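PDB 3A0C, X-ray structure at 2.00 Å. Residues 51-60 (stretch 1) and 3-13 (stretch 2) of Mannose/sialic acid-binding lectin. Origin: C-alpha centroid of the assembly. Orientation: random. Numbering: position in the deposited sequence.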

# COMPACT_ATOMS: atom_id res chain seq x y z
N SER A 51 -20.41 1.81 -18.54
CA SER A 51 -20.55 3.21 -18.19
C SER A 51 -20.56 3.34 -16.67
O SER A 51 -21.06 2.47 -15.96
CB SER A 51 -21.86 3.77 -18.76
OG SER A 51 -21.88 3.73 -20.18
N GLY A 52 -20.00 4.43 -16.18
CA GLY A 52 -19.98 4.64 -14.75
C GLY A 52 -19.29 3.52 -13.98
O GLY A 52 -19.76 3.13 -12.92
N CYS A 53 -18.20 3.00 -14.52
CA CYS A 53 -17.47 1.93 -13.84
C CYS A 53 -16.72 2.38 -12.58
O CYS A 53 -16.40 3.56 -12.41
CB CYS A 53 -16.45 1.28 -14.79
SG CYS A 53 -17.15 0.09 -15.97
N ARG A 54 -16.46 1.41 -11.71
CA ARG A 54 -15.72 1.62 -10.47
C ARG A 54 -14.88 0.36 -10.27
O ARG A 54 -15.26 -0.72 -10.70
CB ARG A 54 -16.66 1.80 -9.28
CG ARG A 54 -17.52 0.60 -8.96
CD ARG A 54 -18.45 0.89 -7.79
NE ARG A 54 -19.64 0.03 -7.80
CZ ARG A 54 -19.68 -1.21 -7.35
NH1 ARG A 54 -18.59 -1.78 -6.83
NH2 ARG A 54 -20.81 -1.89 -7.41
N LEU A 55 -13.72 0.51 -9.66
CA LEU A 55 -12.85 -0.63 -9.40
C LEU A 55 -12.94 -0.89 -7.91
O LEU A 55 -12.51 -0.08 -7.10
CB LEU A 55 -11.40 -0.31 -9.78
CG LEU A 55 -10.41 -1.44 -9.47
CD1 LEU A 55 -10.32 -2.41 -10.63
CD2 LEU A 55 -9.06 -0.84 -9.15
N THR A 56 -13.50 -2.03 -7.54
CA THR A 56 -13.66 -2.36 -6.14
C THR A 56 -12.73 -3.49 -5.73
O THR A 56 -12.62 -4.49 -6.44
CB THR A 56 -15.12 -2.79 -5.84
OG1 THR A 56 -16.02 -1.79 -6.30
CG2 THR A 56 -15.32 -2.99 -4.36
N LEU A 57 -12.05 -3.32 -4.60
CA LEU A 57 -11.21 -4.38 -4.05
C LEU A 57 -11.99 -4.92 -2.83
O LEU A 57 -12.11 -4.26 -1.81
CB LEU A 57 -9.84 -3.84 -3.60
CG LEU A 57 -8.94 -4.87 -2.88
CD1 LEU A 57 -8.69 -6.05 -3.79
CD2 LEU A 57 -7.63 -4.25 -2.45
N HIS A 58 -12.54 -6.12 -2.95
CA HIS A 58 -13.31 -6.74 -1.88
C HIS A 58 -12.43 -7.25 -0.75
O HIS A 58 -11.22 -7.43 -0.92
CB HIS A 58 -14.14 -7.90 -2.43
CG HIS A 58 -15.13 -7.48 -3.46
ND1 HIS A 58 -16.23 -6.71 -3.16
CD2 HIS A 58 -15.17 -7.68 -4.80
CE1 HIS A 58 -16.91 -6.45 -4.26
NE2 HIS A 58 -16.28 -7.03 -5.28
N ASN A 59 -13.04 -7.52 0.40
CA ASN A 59 -12.29 -8.00 1.55
C ASN A 59 -11.74 -9.40 1.39
O ASN A 59 -11.02 -9.88 2.27
CB ASN A 59 -13.14 -7.97 2.82
CG ASN A 59 -13.48 -6.57 3.27
OD1 ASN A 59 -12.65 -5.67 3.23
ND2 ASN A 59 -14.71 -6.38 3.71
N ASN A 60 -12.08 -10.07 0.29
CA ASN A 60 -11.56 -11.42 0.06
C ASN A 60 -10.40 -11.43 -0.94
O ASN A 60 -9.90 -12.49 -1.30
CB ASN A 60 -12.68 -12.37 -0.39
CG ASN A 60 -13.28 -12.01 -1.73
OD1 ASN A 60 -13.02 -10.95 -2.28
ND2 ASN A 60 -14.10 -12.91 -2.26
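Stretch 2, residues 3-13: SLSSPNSLFTG

Stretch 2 lies antiparallel along stretch 1 as a neighbouring β-strand, held by a short ladder of backbone hydrogen bonds and underlaid by a cluster of leucine side chains. The register is set by Leu55, which faces Leu10 as a hydrogen-bonded pair with CA atoms 5.0 Å apart: Leu10 N donates to Leu55 O at 2.8 Å, and Leu55 N donates to Leu10 O at 3.0 Å. One step on, Thr56 and Ser9 form the non-hydrogen-bonded pair, their CA atoms drawing in to 4.3 Å. The ladder continues with Leu57 N donating to Asn8 O at 3.3 Å, nearly straight at 168°. Because the chains run in opposite directions, Arg54 lies beside Phe11, and His58 comes level with Pro7.

Before Ser9, stretch 2 leaves extended geometry. Strand 3-5 gives way to a turn with a cis peptide bond between Ser6 and Pro7, closed by Asn8 N donating to Ser5 O at 2.8 Å. Here the backbone of stretch 2 offers carbon rather than nitrogen to Leu57 O, which accepts CA-H...O contacts from Pro7 CA at 3.1 Å and Ser6 CA at 3.4 Å but has no conventional hydrogen-bond partner in the model.

Side chains alternate between the two faces of the paired strands. Leu55 and Leu10 share one face, CB to CB 4.2 Å, and Leu4, whose CA-to-CB bond points toward stretch 1, extends the apolar patch: its CD2 lies 4.4 Å from Leu55 CD2 and 4.2 Å from Leu57 CB. Thr56 and Ser9 occupy the other face, with Thr56 OG1 3.7 Å from Ser9 CB. Ser9 OG also makes a weak hydrogen bond to Leu55 O at 3.3 Å, adding to the one that carbonyl receives from Leu10. Within stretch 1, Arg54 NH1 donates to Thr56 OG1 at 2.6 Å, while Arg54 CD approaches Phe11 CE2 obliquely at 3.7 Å.

Both ends carry polar contacts beyond the strand pairing. At one, Thr12 (chi1 m) donates through OG1 to Cys53 O at 2.7 Å, a side-chain hydrogen bond that ties down the chain past Phe11; the same OG1 packs 3.4 Å from Gly52 C. At the other, Ser6 OG lies 3.2 Å from His58 O, and Asn59 brings its side-chain end close, with OD1 3.0 Å from Ser6 CB and 3.6 Å from Pro7 CD. Together the two stretches bury 658 Å², summed over both sides.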

# COMPACT_ATOMS: atom_id res chain seq x y z
N SER A 3 -2.59 3.88 -2.79
CA SER A 3 -3.12 2.61 -2.27
C SER A 3 -4.64 2.65 -2.20
O SER A 3 -5.23 3.71 -2.05
CB SER A 3 -2.57 2.32 -0.87
OG SER A 3 -3.23 3.09 0.10
N LEU A 4 -5.25 1.49 -2.32
CA LEU A 4 -6.70 1.34 -2.24
C LEU A 4 -6.93 0.10 -1.39
O LEU A 4 -6.58 -1.00 -1.79
CB LEU A 4 -7.32 1.10 -3.63
CG LEU A 4 -8.84 0.87 -3.62
CD1 LEU A 4 -9.53 2.21 -3.51
CD2 LEU A 4 -9.30 0.14 -4.89
N SER A 5 -7.51 0.27 -0.21
CA SER A 5 -7.73 -0.88 0.66
C SER A 5 -9.16 -1.37 0.76
O SER A 5 -10.11 -0.60 0.66
CB SER A 5 -7.18 -0.57 2.06
OG SER A 5 -7.83 0.55 2.62
N SER A 6 -9.30 -2.68 0.94
CA SER A 6 -10.60 -3.34 1.06
C SER A 6 -11.50 -2.64 2.08
O SER A 6 -11.07 -2.34 3.18
CB SER A 6 -10.39 -4.79 1.53
OG SER A 6 -9.38 -5.41 0.77
N PRO A 7 -12.78 -2.43 1.74
CA PRO A 7 -13.46 -2.78 0.49
C PRO A 7 -13.74 -1.51 -0.29
O PRO A 7 -14.79 -1.35 -0.89
CB PRO A 7 -14.74 -3.43 0.97
CG PRO A 7 -15.11 -2.53 2.11
CD PRO A 7 -13.77 -2.26 2.82
N ASN A 8 -12.77 -0.60 -0.24
CA ASN A 8 -12.88 0.67 -0.93
C ASN A 8 -12.94 0.51 -2.44
O ASN A 8 -12.70 -0.57 -2.97
CB ASN A 8 -11.70 1.57 -0.54
CG ASN A 8 -12.14 2.85 0.14
OD1 ASN A 8 -13.04 2.84 1.00
ND2 ASN A 8 -11.53 3.98 -0.24
N SER A 9 -13.26 1.60 -3.12
CA SER A 9 -13.36 1.59 -4.56
C SER A 9 -12.79 2.83 -5.22
O SER A 9 -12.66 3.88 -4.60
CB SER A 9 -14.83 1.42 -4.96
OG SER A 9 -15.05 1.80 -6.30
N LEU A 10 -12.41 2.68 -6.48
CA LEU A 10 -11.90 3.78 -7.29
C LEU A 10 -12.99 4.06 -8.33
O LEU A 10 -13.08 3.38 -9.35
CB LEU A 10 -10.62 3.37 -8.02
CG LEU A 10 -9.28 3.47 -7.32
CD1 LEU A 10 -8.20 3.19 -8.35
CD2 LEU A 10 -9.09 4.87 -6.76
N PHE A 11 -13.84 5.04 -8.06
CA PHE A 11 -14.91 5.36 -8.99
C PHE A 11 -14.39 5.99 -10.27
O PHE A 11 -13.18 6.24 -10.41
CB PHE A 11 -15.93 6.25 -8.30
CG PHE A 11 -16.54 5.62 -7.08
CD1 PHE A 11 -15.97 5.80 -5.82
CD2 PHE A 11 -17.66 4.80 -7.20
CE1 PHE A 11 -16.51 5.16 -4.70
CE2 PHE A 11 -18.21 4.16 -6.09
CZ PHE A 11 -17.64 4.34 -4.84
N THR A 12 -15.30 6.23 -11.21
CA THR A 12 -14.92 6.81 -12.50
C THR A 12 -14.10 8.07 -12.33
O THR A 12 -14.44 8.94 -11.55
CB THR A 12 -16.18 7.12 -13.36
OG1 THR A 12 -16.88 5.90 -13.62
CG2 THR A 12 -15.78 7.74 -14.68
N GLY A 13 -13.00 8.15 -13.06
CA GLY A 13 -12.15 9.32 -12.97
C GLY A 13 -11.12 9.27 -11.87
O GLY A 13 -10.13 10.00 -11.94